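PDB 6LIR: TCR beta chain from Gallus gallus, which pairs with the TCR alpha chain in the receptor by which chicken T cells probably recognise peptide antigen on MHC molecules. Local coordinates for residues W192-I202 with I214-T222. Residues are numbered along the deposited sequence; the frame is centred on the assembly and turned at random.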
loop_
_atom_site.group_PDB
_atom_site.type_symbol
_atom_site.label_atom_id
_atom_site.label_comp_id
_atom_site.label_asym_id
_atom_site.label_seq_id
_atom_site.Cartn_x
_atom_site.Cartn_y
_atom_site.Cartn_z
ATOM N N TRP B 192 -24.264 -10.472 2.060
ATOM C CA TRP B 192 -23.864 -11.392 3.119
ATOM C C TRP B 192 -24.866 -12.532 3.270
ATOM O O TRP B 192 -24.477 -13.670 3.556
ATOM C CB TRP B 192 -23.706 -10.656 4.449
ATOM C CG TRP B 192 -23.602 -11.602 5.612
ATOM C CD1 TRP B 192 -24.513 -11.776 6.616
ATOM C CD2 TRP B 192 -22.536 -12.526 5.874
ATOM N NE1 TRP B 192 -24.073 -12.741 7.491
ATOM C CE2 TRP B 192 -22.865 -13.217 7.059
ATOM C CE3 TRP B 192 -21.334 -12.827 5.227
ATOM C CZ2 TRP B 192 -22.035 -14.195 7.608
ATOM C CZ3 TRP B 192 -20.511 -13.801 5.773
ATOM C CH2 TRP B 192 -20.864 -14.471 6.952
ATOM N N PHE B 193 -26.159 -12.252 3.095
ATOM C CA PHE B 193 -27.198 -13.257 3.330
ATOM C C PHE B 193 -27.439 -14.054 2.047
ATOM O O PHE B 193 -28.495 -14.003 1.415
ATOM C CB PHE B 193 -28.474 -12.598 3.833
ATOM C CG PHE B 193 -28.449 -12.281 5.297
ATOM C CD1 PHE B 193 -28.186 -13.268 6.230
ATOM C CD2 PHE B 193 -28.680 -10.990 5.740
ATOM C CE1 PHE B 193 -28.157 -12.977 7.581
ATOM C CE2 PHE B 193 -28.651 -10.693 7.087
ATOM C CZ PHE B 193 -28.388 -11.686 8.009
ATOM N N ASN B 194 -26.412 -14.812 1.680
ATOM C CA ASN B 194 -26.422 -15.730 0.552
ATOM C C ASN B 194 -25.455 -16.858 0.886
ATOM O O ASN B 194 -24.232 -16.654 0.861
ATOM C CB ASN B 194 -26.016 -15.005 -0.735
ATOM C CG ASN B 194 -26.195 -15.858 -1.983
ATOM O OD1 ASN B 194 -26.239 -17.088 -1.919
ATOM N ND2 ASN B 194 -26.284 -15.199 -3.134
ATOM N N PRO B 195 -25.952 -18.056 1.206
ATOM C CA PRO B 195 -25.049 -19.143 1.617
ATOM C C PRO B 195 -24.205 -19.706 0.488
ATOM O O PRO B 195 -23.387 -20.600 0.739
ATOM C CB PRO B 195 -26.011 -20.205 2.172
ATOM C CG PRO B 195 -27.317 -19.926 1.497
ATOM C CD PRO B 195 -27.373 -18.440 1.285
ATOM N N LEU B 196 -24.365 -19.211 -0.737
ATOM C CA LEU B 196 -23.509 -19.597 -1.850
ATOM C C LEU B 196 -22.301 -18.684 -2.011
ATOM O O LEU B 196 -21.330 -19.075 -2.672
ATOM C CB LEU B 196 -24.315 -19.622 -3.149
ATOM C CG LEU B 196 -25.515 -20.569 -3.090
ATOM C CD1 LEU B 196 -26.414 -20.377 -4.299
ATOM C CD2 LEU B 196 -25.052 -22.015 -2.968
ATOM N N ASN B 197 -22.339 -17.483 -1.436
ATOM C CA ASN B 197 -21.242 -16.541 -1.607
ATOM C C ASN B 197 -20.032 -16.990 -0.799
ATOM O O ASN B 197 -20.112 -17.204 0.416
ATOM C CB ASN B 197 -21.680 -15.138 -1.192
ATOM C CG ASN B 197 -22.437 -14.420 -2.292
ATOM O OD1 ASN B 197 -22.454 -14.864 -3.442
ATOM N ND2 ASN B 197 -23.070 -13.305 -1.945
ATOM N N ARG B 198 -18.908 -17.137 -1.483
ATOM C CA ARG B 198 -17.672 -17.624 -0.889
ATOM C C ARG B 198 -16.744 -16.435 -0.666
ATOM O O ARG B 198 -16.244 -15.843 -1.628
ATOM C CB ARG B 198 -17.030 -18.686 -1.777
ATOM C CG ARG B 198 -15.596 -19.031 -1.427
ATOM C CD ARG B 198 -15.257 -20.419 -1.944
ATOM N NE ARG B 198 -14.746 -20.378 -3.310
ATOM C CZ ARG B 198 -15.510 -20.455 -4.396
ATOM N NH1 ARG B 198 -14.955 -20.404 -5.599
ATOM N NH2 ARG B 198 -16.827 -20.586 -4.281
ATOM N N PHE B 199 -16.503 -16.093 0.598
ATOM C CA PHE B 199 -15.677 -14.945 0.950
ATOM C C PHE B 199 -14.325 -15.472 1.410
ATOM O O PHE B 199 -14.224 -16.137 2.445
ATOM C CB PHE B 199 -16.339 -14.097 2.034
ATOM C CG PHE B 199 -17.682 -13.558 1.642
ATOM C CD1 PHE B 199 -17.789 -12.435 0.833
ATOM C CD2 PHE B 199 -18.838 -14.182 2.075
ATOM C CE1 PHE B 199 -19.035 -11.946 0.470
ATOM C CE2 PHE B 199 -20.078 -13.701 1.718
ATOM C CZ PHE B 199 -20.180 -12.583 0.916
ATOM N N GLU B 200 -13.293 -15.183 0.621
ATOM C CA GLU B 200 -11.990 -15.815 0.756
ATOM C C GLU B 200 -10.945 -14.757 1.065
ATOM O O GLU B 200 -10.769 -13.801 0.302
ATOM C CB GLU B 200 -11.640 -16.574 -0.523
ATOM C CG GLU B 200 -10.230 -17.112 -0.601
ATOM C CD GLU B 200 -10.071 -18.096 -1.747
ATOM O OE1 GLU B 200 -9.028 -18.783 -1.810
ATOM O OE2 GLU B 200 -10.995 -18.177 -2.587
ATOM N N CYS B 201 -10.253 -14.935 2.182
ATOM C CA CYS B 201 -9.118 -14.110 2.554
ATOM C C CYS B 201 -7.858 -14.934 2.367
ATOM O O CYS B 201 -7.763 -16.045 2.895
ATOM C CB CYS B 201 -9.230 -13.637 4.005
ATOM S SG CYS B 201 -7.751 -12.766 4.582
ATOM N N ILE B 202 -6.882 -14.379 1.652
ATOM C CA ILE B 202 -5.661 -15.097 1.308
ATOM C C ILE B 202 -4.469 -14.339 1.876
ATOM O O ILE B 202 -4.343 -13.126 1.680
ATOM C CB ILE B 202 -5.515 -15.261 -0.217
ATOM C CG1 ILE B 202 -6.700 -16.032 -0.794
ATOM C CG2 ILE B 202 -4.191 -15.938 -0.574
ATOM C CD1 ILE B 202 -7.118 -15.542 -2.167
ATOM N N ILE B 214 -1.805 -19.062 2.418
ATOM C CA ILE B 214 -2.812 -19.692 3.257
ATOM C C ILE B 214 -4.151 -19.089 2.873
ATOM O O ILE B 214 -4.269 -17.866 2.731
ATOM C CB ILE B 214 -2.515 -19.501 4.754
ATOM C CG1 ILE B 214 -1.174 -20.153 5.107
ATOM C CG2 ILE B 214 -3.633 -20.087 5.601
ATOM C CD1 ILE B 214 -0.725 -19.906 6.528
ATOM N N GLN B 215 -5.159 -19.937 2.715
ATOM C CA GLN B 215 -6.471 -19.492 2.275
ATOM C C GLN B 215 -7.486 -19.809 3.361
ATOM O O GLN B 215 -7.530 -20.933 3.871
ATOM C CB GLN B 215 -6.864 -20.164 0.954
ATOM C CG GLN B 215 -5.871 -19.933 -0.189
ATOM C CD GLN B 215 -4.775 -20.990 -0.253
ATOM O OE1 GLN B 215 -3.634 -20.697 -0.617
ATOM N NE2 GLN B 215 -5.119 -22.225 0.097
ATOM N N LYS B 216 -8.290 -18.814 3.715
ATOM C CA LYS B 216 -9.353 -18.968 4.691
ATOM C C LYS B 216 -10.665 -18.570 4.038
ATOM O O LYS B 216 -10.721 -17.597 3.283
ATOM C CB LYS B 216 -9.091 -18.112 5.932
ATOM C CG LYS B 216 -9.561 -18.747 7.221
ATOM C CD LYS B 216 -8.799 -20.028 7.522
ATOM C CE LYS B 216 -9.564 -20.863 8.533
ATOM N NZ LYS B 216 -8.740 -21.917 9.179
ATOM N N ILE B 217 -11.727 -19.308 4.341
ATOM C CA ILE B 217 -13.016 -19.089 3.702
ATOM C C ILE B 217 -14.073 -18.911 4.777
ATOM O O ILE B 217 -14.026 -19.563 5.825
ATOM C CB ILE B 217 -13.401 -20.263 2.778
ATOM C CG1 ILE B 217 -12.211 -20.705 1.923
ATOM C CG2 ILE B 217 -14.600 -19.895 1.912
ATOM C CD1 ILE B 217 -12.021 -19.898 0.676
ATOM N N ILE B 218 -15.037 -18.042 4.503
ATOM C CA ILE B 218 -16.297 -18.013 5.228
ATOM C C ILE B 218 -17.396 -17.823 4.196
ATOM O O ILE B 218 -17.242 -17.048 3.245
ATOM C CB ILE B 218 -16.314 -16.907 6.310
ATOM C CG1 ILE B 218 -17.562 -17.022 7.189
ATOM C CG2 ILE B 218 -16.204 -15.519 5.689
ATOM C CD1 ILE B 218 -17.479 -16.207 8.471
ATOM N N TYR B 219 -18.476 -18.576 4.345
ATOM C CA TYR B 219 -19.634 -18.450 3.476
ATOM C C TYR B 219 -20.675 -17.537 4.109
ATOM O O TYR B 219 -20.687 -17.318 5.322
ATOM C CB TYR B 219 -20.230 -19.824 3.167
ATOM C CG TYR B 219 -19.426 -20.576 2.136
ATOM C CD1 TYR B 219 -19.695 -20.432 0.781
ATOM C CD2 TYR B 219 -18.378 -21.405 2.514
ATOM C CE1 TYR B 219 -18.952 -21.109 -0.169
ATOM C CE2 TYR B 219 -17.629 -22.087 1.572
ATOM C CZ TYR B 219 -17.921 -21.935 0.233
ATOM O OH TYR B 219 -17.180 -22.612 -0.707
ATOM N N GLY B 220 -21.551 -17.003 3.264
ATOM C CA GLY B 220 -22.636 -16.174 3.743
ATOM C C GLY B 220 -23.691 -16.975 4.486
ATOM O O GLY B 220 -23.690 -18.207 4.508
ATOM N N ASP B 221 -24.615 -16.248 5.106
ATOM C CA ASP B 221 -25.681 -16.839 5.900
ATOM C C ASP B 221 -26.965 -16.917 5.083
ATOM O O ASP B 221 -27.086 -16.330 4.005
ATOM C CB ASP B 221 -25.916 -16.023 7.177
ATOM C CG ASP B 221 -25.381 -16.707 8.420
ATOM O OD1 ASP B 221 -24.550 -17.627 8.279
ATOM O OD2 ASP B 221 -25.789 -16.323 9.537
ATOM N N THR B 222 -27.940 -17.644 5.617
ATOM C CA THR B 222 -29.217 -17.804 4.929
ATOM C C THR B 222 -30.141 -16.632 5.226
ATOM O O THR B 222 -30.525 -16.416 6.374
ATOM C CB THR B 222 -29.921 -19.113 5.326
ATOM O OG1 THR B 222 -28.940 -20.137 5.543
ATOM C CG2 THR B 222 -30.877 -19.555 4.226
HETATM O O HOH W 1 -24.654 -13.661 10.147
#
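Trp192 lays one face of its indole over Gly220, whose CA sits 3.9 Å from the centroid of the six-membered ring in a CH-pi contact. CG lies anti to the backbone N (chi1 167°), which swings the ring along 218-221, with CH2 reaching Ile218 CD1 at its edge. At the other end NE1 donates a hydrogen bond to a water lying in the ring plane, and that water donates to Asp221 OD2; the backbone closes the grip, Asp221 N bonding Trp192 O at 3.0 Å. With an alanine in place of Trp192, Gly220 would probably lose its aromatic cover and the water its indole donor. Phe199, on the sheet face it shares with Ile218 and Cys201, turns its ring edge to Gly220 N, which itself bonds Asn197 O, and packs CB 3.9 Å from Ile218 CG2. Tyr219 and Arg198 run side by side on the outer face, ring and guanidinium planes 45° apart, with Tyr219 OH 3.2 Å from Arg198 CD. Next along, Ile217 CD1 rests 3.5 Å from Glu200 CG. Paired backbone bonds join Phe199 to Ile218 and Cys201 to Lys216, and Cys201 carries the disulfide to Cys141: the F-G hairpin of an immunoglobulin C1-set domain.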